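Side-chain contact in L-asparaginase I (Vibrio cholerae, PDB 2OCD), which probably catalyses the hydrolysis of L-asparagine to L-aspartate and ammonium, working as a homotetramer: residues A135-V138 and A139-P143. Residues are numbered along the deposited sequence; the frame is centred on the assembly and turned at random.
Sequences ALHV and AANYP
H137 meets both N141 and Y142 at the C-terminal end of helix 127-141. This helix is the crossover of a beta-alpha-beta unit between parallel strands 112-115 and 147-151 in the N-terminal asparaginase domain. Y142 is the first residue to leave helical geometry.

Backbone bonds close the helix. A139 N bonds to A135 O, A140 N to L136 O, and N141 N to H137 O at 2.7 Å.

Side-chain packing sets this end against the sheet and a second subunit. A135, V138 and A139 touch I113, while L136 and A139 touch I6. H137 and Y142 both rest on I187. H137 also packs on R125 of the second subunit.

The polar side-chain link between H137 and N141 runs through water 1. This water lies in the plane of the imidazole, 2.7 Å from H137 ND1. Water 1 donates to N141 OD1 at 2.8 Å. The N141 amide is tilted 41° from the imidazole plane and packs against H137 CE1, with ND2 3.6 Å from that carbon.

The aromatic contact is an offset edge-to-face pair. The edge of the Y142 ring is turned toward the face of the H137 imidazole. The centroids are 5.6 Å apart and the planes meet at 72°. The H137 side chain turns at CA so that CG lies opposite the backbone N (chi1 177°), which swings the ring alongside the last turn. H137 NE2 lies in the plane of the Y142 ring, off its edge, 3.7 Å from Y142 CE1.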
# COMPACT_ATOMS: atom_id res chain seq x y z
N ALA B 135 21.08 6.29 10.94
CA ALA B 135 21.64 5.20 11.72
C ALA B 135 22.38 5.83 12.85
O ALA B 135 22.22 5.42 14.01
CB ALA B 135 22.61 4.34 10.91
N LEU B 136 23.18 6.84 12.51
CA LEU B 136 23.87 7.58 13.54
C LEU B 136 22.90 8.25 14.51
O LEU B 136 23.03 8.09 15.72
CB LEU B 136 24.85 8.59 12.93
CG LEU B 136 26.21 8.00 12.45
CD1 LEU B 136 27.13 9.09 11.83
CD2 LEU B 136 26.96 7.23 13.57
N HIS B 137 21.91 8.97 14.00
CA HIS B 137 20.96 9.65 14.87
C HIS B 137 20.21 8.65 15.77
O HIS B 137 19.99 8.92 16.96
CB HIS B 137 19.98 10.49 14.03
CG HIS B 137 18.91 11.17 14.83
ND1 HIS B 137 19.19 12.07 15.84
CD2 HIS B 137 17.56 11.11 14.74
CE1 HIS B 137 18.05 12.53 16.34
NE2 HIS B 137 17.05 11.97 15.68
N VAL B 138 19.83 7.50 15.21
CA VAL B 138 19.01 6.48 15.92
C VAL B 138 19.82 5.76 17.00
O VAL B 138 19.33 5.55 18.11
CB VAL B 138 18.41 5.49 14.89
CG1 VAL B 138 17.91 4.27 15.53
CG2 VAL B 138 17.27 6.16 14.16
N ALA B 139 21.05 5.40 16.68
CA ALA B 139 22.04 4.93 17.66
C ALA B 139 22.19 5.83 18.88
O ALA B 139 22.33 5.33 19.96
CB ALA B 139 23.40 4.80 16.97
N ALA B 140 22.20 7.15 18.70
CA ALA B 140 22.51 8.09 19.75
C ALA B 140 21.27 8.59 20.44
O ALA B 140 21.25 8.77 21.64
CB ALA B 140 23.26 9.25 19.17
N ASN B 141 20.22 8.84 19.69
CA ASN B 141 19.02 9.39 20.33
C ASN B 141 17.91 8.39 20.60
O ASN B 141 16.92 8.71 21.27
CB ASN B 141 18.51 10.58 19.51
CG ASN B 141 19.51 11.76 19.52
OD1 ASN B 141 20.72 11.58 19.32
ND2 ASN B 141 19.01 12.95 19.76
N TYR B 142 18.05 7.17 20.08
CA TYR B 142 17.05 6.14 20.25
C TYR B 142 17.69 4.79 20.33
O TYR B 142 17.32 3.93 19.57
CB TYR B 142 16.06 6.14 19.07
CG TYR B 142 15.34 7.43 18.86
CD1 TYR B 142 15.93 8.48 18.15
CD2 TYR B 142 14.06 7.63 19.35
CE1 TYR B 142 15.28 9.68 17.96
CE2 TYR B 142 13.42 8.85 19.16
CZ TYR B 142 14.04 9.86 18.46
OH TYR B 142 13.41 11.07 18.27
N PRO B 143 18.61 4.59 21.29
CA PRO B 143 19.41 3.36 21.29
C PRO B 143 18.57 2.14 21.59
O PRO B 143 17.89 2.08 22.63
CB PRO B 143 20.45 3.60 22.40
CG PRO B 143 19.88 4.62 23.29
CD PRO B 143 18.94 5.46 22.44
O HOH W 1 21.47 12.86 16.98